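Local coordinates for p-nitrophenyl phosphatase (Pho2) (Archaeoglobus fulgidus, PDB 3QGM), which probably hydrolyses phosphate esters as a haloacid dehalogenase-family phosphatase and binds a metal ion, seen as calcium, at residues 45-50 with 55-60; 119-124 with 171-176. All blocks are in the same frame, centred on the assembly; numbering follows the deposited sequence.

Contact 1: 45-50 with 55-60; sequences FVSNNS and RILLER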
loop_
_atom_site.group_PDB
_atom_site.type_symbol
_atom_site.label_atom_id
_atom_site.label_comp_id
_atom_site.label_asym_id
_atom_site.label_seq_id
_atom_site.Cartn_x
_atom_site.Cartn_y
_atom_site.Cartn_z
ATOM N N PHE A 45 3.933 -24.144 -19.253
ATOM C CA PHE A 45 4.399 -22.764 -19.135
ATOM C C PHE A 45 3.614 -22.096 -17.996
ATOM O O PHE A 45 2.381 -22.185 -17.950
ATOM C CB PHE A 45 4.188 -22.032 -20.451
ATOM C CG PHE A 45 4.961 -22.614 -21.598
ATOM C CD1 PHE A 45 4.341 -23.456 -22.510
ATOM C CD2 PHE A 45 6.316 -22.321 -21.778
ATOM C CE1 PHE A 45 5.060 -24.030 -23.570
ATOM C CE2 PHE A 45 7.037 -22.880 -22.837
ATOM C CZ PHE A 45 6.404 -23.735 -23.735
ATOM N N VAL A 46 4.307 -21.488 -17.039
ATOM C CA VAL A 46 3.620 -20.953 -15.855
ATOM C C VAL A 46 3.973 -19.488 -15.713
ATOM O O VAL A 46 5.145 -19.149 -15.708
ATOM C CB VAL A 46 3.948 -21.739 -14.568
ATOM C CG1 VAL A 46 3.352 -21.054 -13.326
ATOM C CG2 VAL A 46 3.404 -23.183 -14.622
ATOM N N SER A 47 2.969 -18.615 -15.614
ATOM C CA SER A 47 3.208 -17.184 -15.534
ATOM C C SER A 47 2.344 -16.543 -14.482
ATOM O O SER A 47 1.205 -16.923 -14.310
ATOM C CB SER A 47 2.855 -16.510 -16.859
ATOM O OG SER A 47 2.827 -15.117 -16.707
ATOM N N ASN A 48 2.925 -15.552 -13.785
ATOM C CA ASN A 48 2.217 -14.817 -12.771
ATOM C C ASN A 48 1.421 -13.683 -13.335
ATOM O O ASN A 48 0.856 -12.919 -12.568
ATOM C CB ASN A 48 3.203 -14.259 -11.747
ATOM C CG ASN A 48 3.521 -15.252 -10.652
ATOM O OD1 ASN A 48 3.092 -16.396 -10.705
ATOM N ND2 ASN A 48 4.229 -14.781 -9.606
ATOM N N ASN A 49 1.399 -13.544 -14.657
ATOM C CA ASN A 49 0.640 -12.474 -15.318
ATOM C C ASN A 49 -0.711 -12.312 -14.669
ATOM O O ASN A 49 -1.514 -13.264 -14.591
ATOM C CB ASN A 49 0.444 -12.754 -16.826
ATOM C CG ASN A 49 -0.014 -11.524 -17.590
ATOM O OD1 ASN A 49 -1.061 -10.980 -17.313
ATOM N ND2 ASN A 49 0.779 -11.085 -18.559
ATOM N N SER A 50 -0.976 -11.098 -14.223
ATOM C CA SER A 50 -2.170 -10.773 -13.443
ATOM C C SER A 50 -3.350 -10.227 -14.277
ATOM O O SER A 50 -4.484 -10.130 -13.794
ATOM C CB SER A 50 -1.748 -9.691 -12.425
ATOM O OG SER A 50 -2.834 -9.241 -11.664
ATOM N N ARG A 55 -5.786 -17.392 -22.880
ATOM C CA ARG A 55 -5.703 -17.558 -24.323
ATOM C C ARG A 55 -4.847 -16.501 -24.958
ATOM O O ARG A 55 -4.218 -16.773 -25.953
ATOM C CB ARG A 55 -7.082 -17.628 -24.964
ATOM C CG ARG A 55 -7.038 -18.017 -26.422
ATOM C CD ARG A 55 -8.366 -18.581 -26.874
ATOM N NE ARG A 55 -8.782 -19.657 -25.989
ATOM C CZ ARG A 55 -8.499 -20.939 -26.176
ATOM N NH1 ARG A 55 -7.802 -21.348 -27.247
ATOM N NH2 ARG A 55 -8.937 -21.825 -25.277
ATOM N N ILE A 56 -4.766 -15.300 -24.384
ATOM C CA ILE A 56 -3.774 -14.304 -24.907
ATOM C C ILE A 56 -2.338 -14.847 -24.874
ATOM O O ILE A 56 -1.572 -14.777 -25.879
ATOM C CB ILE A 56 -3.825 -12.995 -24.126
ATOM C CG1 ILE A 56 -5.225 -12.358 -24.225
ATOM C CG2 ILE A 56 -2.682 -12.082 -24.497
ATOM C CD1 ILE A 56 -5.675 -11.974 -25.581
ATOM N N LEU A 57 -1.963 -15.402 -23.727
ATOM C CA LEU A 57 -0.618 -15.965 -23.575
ATOM C C LEU A 57 -0.388 -17.212 -24.431
ATOM O O LEU A 57 0.718 -17.426 -24.959
ATOM C CB LEU A 57 -0.328 -16.223 -22.082
ATOM C CG LEU A 57 -0.092 -14.940 -21.248
ATOM C CD1 LEU A 57 0.228 -15.244 -19.779
ATOM C CD2 LEU A 57 1.055 -14.127 -21.862
ATOM N N LEU A 58 -1.424 -18.025 -24.593
ATOM C CA LEU A 58 -1.427 -19.134 -25.540
ATOM C C LEU A 58 -1.142 -18.585 -26.923
ATOM O O LEU A 58 -0.210 -19.026 -27.600
ATOM C CB LEU A 58 -2.779 -19.870 -25.521
ATOM C CG LEU A 58 -2.986 -21.093 -26.438
ATOM C CD1 LEU A 58 -1.890 -22.114 -26.120
ATOM C CD2 LEU A 58 -4.414 -21.715 -26.390
ATOM N N GLU A 59 -1.927 -17.597 -27.347
ATOM C CA GLU A 59 -1.747 -17.026 -28.666
ATOM C C GLU A 59 -0.353 -16.397 -28.796
ATOM O O GLU A 59 0.295 -16.605 -29.795
ATOM C CB GLU A 59 -2.893 -16.042 -29.002
ATOM C CG GLU A 59 -4.158 -16.804 -29.310
ATOM C CD GLU A 59 -5.411 -15.925 -29.491
ATOM O OE1 GLU A 59 -5.296 -14.693 -29.604
ATOM O OE2 GLU A 59 -6.493 -16.507 -29.512
ATOM N N ARG A 60 0.159 -15.759 -27.752
ATOM C CA ARG A 60 1.510 -15.225 -27.819
ATOM C C ARG A 60 2.576 -16.295 -28.043
ATOM O O ARG A 60 3.418 -16.157 -28.954
ATOM C CB ARG A 60 1.831 -14.381 -26.628
ATOM C CG ARG A 60 3.279 -13.861 -26.660
ATOM C CD ARG A 60 3.563 -13.017 -25.460
ATOM N NE ARG A 60 2.586 -11.959 -25.364
ATOM C CZ ARG A 60 2.443 -11.128 -24.344
ATOM N NH1 ARG A 60 3.235 -11.207 -23.283
ATOM N NH2 ARG A 60 1.487 -10.205 -24.398
#
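Leu57 on helix 54-63 reaches across to Ser47, the last residue of strand 42-47, and to Asn49 in the loop just beyond it, a compact case of a helix packing back on the strand it follows. CB of the leucine stays close to the helix, well short of the strand. CG lies beside the backbone N, anti to the carbonyl carbon, and still stops 5.0 Å from Asn49 CB. CD1 then continues the chain fully extended (chi2 -179°) and makes the whole contact. This methyl sits 3.9 Å from Asn49 CB and 4.0 Å from Ser47 OG, with Ser47 CB only slightly farther off. The other branch, CD2, turns back along its own helix and lies 3.9 Å above the guanidinium plane of Arg60, toward its rim.

The three elements involved form a beta-alpha-beta unit of the Rossmann-like HAD core: strand 42-47, helix 54-63 and strand 73-75, whose Val75 touches Ser47, Asn49 and Leu57. Ser47 stands at the strand end where HAD phosphatases usually place the serine or threonine of motif II, its side chain about 6 Å from those of the metal-binding Asp14 and Asp16.

No hydrogen bond crosses the contact, since the leucine methyl has nothing to donate or accept; the polar groups on the other side bond within their own turn. Ser47 OG accepts from Asn49 N at 3.0 Å, nearly straight at 165°, an ST turn that folds the chain just past the strand. Asn49 offers the methyl its CB, while its OD1 accepts from the backbone N of both Thr51 and Arg52.

Contact 2: 119-124 with 171-176; sequences EYLVVG and GALYWM
Leu121 and Val123, two residues apart on strand 120-123, present their methyls to Leu173 of helix 167-177; within segments 119-124 and 171-176, Leu173 alone bridges helix and strand. All of the direct interaction is apolar. Val123 and Leu173 reach toward each other tip to tip, Val123 CG2 to Leu173 CD1 at 3.9 Å; the looser second touch joins Leu121 CD2 to the same CD1 at 4.2 Å. With chi2 at 176°, Leu173 CD1 stretches straight away from its helix and rests on both strand residues. Tyr147 of the adjacent strand and Ala137 of helix 131-143 also touch Leu173.

The alternation of the strand divides the packing further. Leu121 and Val123 face helices 131-143 and 167-177, whereas Tyr120 and Val122 meet helix 76-87 across the sheet. This parallel sheet with helices on both faces is consistent with the alpha/beta cap domain of UmpH-like HAD phosphatases.

The aromatic interactions of the helix involve Tyr174 and Trp175, which take no part in the contact with the strand. Trp175 makes a cation-pi contact with Arg154 of the second subunit and meets Tyr174 of that subunit, so helix 167-177 packs on its own sheet and also forms part of the dimer interface.

Between strand and helix, buried methyls meet without a hydrogen bond or charge pair: the contact is small and rests on van der Waals contact and the burial of apolar surface, with no directional bond to fix its alignment.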
loop_
_atom_site.group_PDB
_atom_site.type_symbol
_atom_site.label_atom_id
_atom_site.label_comp_id
_atom_site.label_asym_id
_atom_site.label_seq_id
_atom_site.Cartn_x
_atom_site.Cartn_y
_atom_site.Cartn_z
ATOM N N GLU A 119 -18.728 -12.621 -2.136
ATOM C CA GLU A 119 -18.188 -13.602 -1.202
ATOM C C GLU A 119 -16.659 -13.704 -1.288
ATOM O O GLU A 119 -16.034 -14.198 -0.370
ATOM C CB GLU A 119 -18.738 -15.002 -1.466
ATOM C CG GLU A 119 -20.139 -15.050 -2.046
ATOM C CD GLU A 119 -20.428 -16.428 -2.640
ATOM O OE1 GLU A 119 -19.989 -17.411 -1.984
ATOM O OE2 GLU A 119 -21.036 -16.516 -3.739
ATOM N N TYR A 120 -16.074 -13.297 -2.416
ATOM C CA TYR A 120 -14.626 -13.317 -2.583
ATOM C C TYR A 120 -14.128 -11.947 -3.023
ATOM O O TYR A 120 -14.722 -11.309 -3.922
ATOM C CB TYR A 120 -14.196 -14.336 -3.640
ATOM C CG TYR A 120 -14.236 -15.808 -3.233
ATOM C CD1 TYR A 120 -15.447 -16.490 -3.116
ATOM C CD2 TYR A 120 -13.046 -16.515 -2.956
ATOM C CE1 TYR A 120 -15.475 -17.844 -2.717
ATOM C CE2 TYR A 120 -13.074 -17.866 -2.550
ATOM C CZ TYR A 120 -14.295 -18.510 -2.454
ATOM O OH TYR A 120 -14.319 -19.822 -2.112
ATOM N N LEU A 121 -13.021 -11.531 -2.409
ATOM C CA LEU A 121 -12.225 -10.438 -2.885
ATOM C C LEU A 121 -11.053 -11.012 -3.671
ATOM O O LEU A 121 -10.283 -11.794 -3.143
ATOM C CB LEU A 121 -11.729 -9.581 -1.672
ATOM C CG LEU A 121 -10.647 -8.520 -1.931
ATOM C CD1 LEU A 121 -11.120 -7.494 -3.008
ATOM C CD2 LEU A 121 -10.178 -7.835 -0.538
ATOM N N VAL A 122 -10.913 -10.600 -4.926
ATOM C CA VAL A 122 -9.886 -11.069 -5.831
ATOM C C VAL A 122 -8.991 -9.883 -6.224
ATOM O O VAL A 122 -9.427 -8.929 -6.845
ATOM C CB VAL A 122 -10.521 -11.739 -7.076
ATOM C CG1 VAL A 122 -9.476 -12.360 -7.970
ATOM C CG2 VAL A 122 -11.527 -12.799 -6.619
ATOM N N VAL A 123 -7.754 -9.913 -5.756
ATOM C CA VAL A 123 -6.870 -8.786 -5.926
ATOM C C VAL A 123 -5.933 -9.140 -7.049
ATOM O O VAL A 123 -5.266 -10.134 -6.994
ATOM C CB VAL A 123 -6.100 -8.516 -4.613
ATOM C CG1 VAL A 123 -4.846 -7.741 -4.902
ATOM C CG2 VAL A 123 -7.004 -7.774 -3.592
ATOM N N GLY A 124 -5.958 -8.364 -8.111
ATOM C CA GLY A 124 -4.979 -8.433 -9.178
ATOM C C GLY A 124 -4.574 -6.986 -9.513
ATOM O O GLY A 124 -5.320 -6.040 -9.225
ATOM N N GLY A 171 -0.085 -4.775 -0.150
ATOM C CA GLY A 171 0.561 -3.994 0.863
ATOM C C GLY A 171 -0.338 -2.901 1.410
ATOM O O GLY A 171 -0.388 -2.670 2.635
ATOM N N ALA A 172 -1.066 -2.239 0.517
ATOM C CA ALA A 172 -2.028 -1.216 0.957
ATOM C C ALA A 172 -3.073 -1.810 1.910
ATOM O O ALA A 172 -3.295 -1.288 2.966
ATOM C CB ALA A 172 -2.690 -0.545 -0.228
ATOM N N LEU A 173 -3.682 -2.924 1.528
ATOM C CA LEU A 173 -4.725 -3.559 2.314
ATOM C C LEU A 173 -4.190 -4.080 3.640
ATOM O O LEU A 173 -4.820 -3.882 4.676
ATOM C CB LEU A 173 -5.364 -4.686 1.511
ATOM C CG LEU A 173 -6.165 -4.239 0.298
ATOM C CD1 LEU A 173 -6.650 -5.473 -0.451
ATOM C CD2 LEU A 173 -7.331 -3.287 0.744
ATOM N N TYR A 174 -2.998 -4.666 3.617
ATOM C CA TYR A 174 -2.319 -5.124 4.819
ATOM C C TYR A 174 -2.070 -3.964 5.791
ATOM O O TYR A 174 -2.326 -4.072 7.012
ATOM C CB TYR A 174 -0.967 -5.831 4.500
ATOM C CG TYR A 174 -0.176 -6.063 5.775
ATOM C CD1 TYR A 174 -0.540 -7.049 6.676
ATOM C CD2 TYR A 174 0.856 -5.213 6.134
ATOM C CE1 TYR A 174 0.179 -7.232 7.884
ATOM C CE2 TYR A 174 1.547 -5.372 7.316
ATOM C CZ TYR A 174 1.202 -6.373 8.187
ATOM O OH TYR A 174 1.942 -6.502 9.329
ATOM N N TRP A 175 -1.538 -2.869 5.277
ATOM C CA TRP A 175 -1.245 -1.776 6.169
ATOM C C TRP A 175 -2.475 -1.186 6.828
ATOM O O TRP A 175 -2.446 -0.850 8.027
ATOM C CB TRP A 175 -0.464 -0.708 5.451
ATOM C CG TRP A 175 0.152 0.283 6.306
ATOM C CD1 TRP A 175 -0.354 1.489 6.658
ATOM C CD2 TRP A 175 1.468 0.227 6.828
ATOM N NE1 TRP A 175 0.563 2.177 7.417
ATOM C CE2 TRP A 175 1.700 1.432 7.511
ATOM C CE3 TRP A 175 2.498 -0.723 6.752
ATOM C CZ2 TRP A 175 2.893 1.691 8.198
ATOM C CZ3 TRP A 175 3.671 -0.464 7.386
ATOM C CH2 TRP A 175 3.866 0.745 8.118
HETATM N N MSE A 176 -3.571 -1.107 6.076
HETATM C CA MSE A 176 -4.770 -0.464 6.558
HETATM C C MSE A 176 -5.595 -1.388 7.459
HETATM O O MSE A 176 -6.270 -0.912 8.346
HETATM C CB MSE A 176 -5.626 0.002 5.361
HETATM C CG MSE A 176 -4.975 1.178 4.583
HETATM SE SE MSE A 176 -6.274 1.871 3.336
HETATM C CE MSE A 176 -6.377 0.371 2.109
#

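Overall arrangement
From the N terminus, the chain runs through strand 10-14 and reaches contact 1, which closes a short loop between strand 42-47 and the helix that follows it in the metal-bearing core. After strand 73-75 and helix 76-87 the path enters the second sheet, where contact 2 closes a much longer excursion through helix 131-143 and three further strands. The two loops lie in series, neither nested nor crossed. Their centres are 23 Å apart, yet their ends meet: Ser50 OG packs 3.4 Å from Gly124 CA and is hydrogen-bonded to Ser125 N. The residues just past strands 42-47 and 120-123 thereby join the two sheet domains.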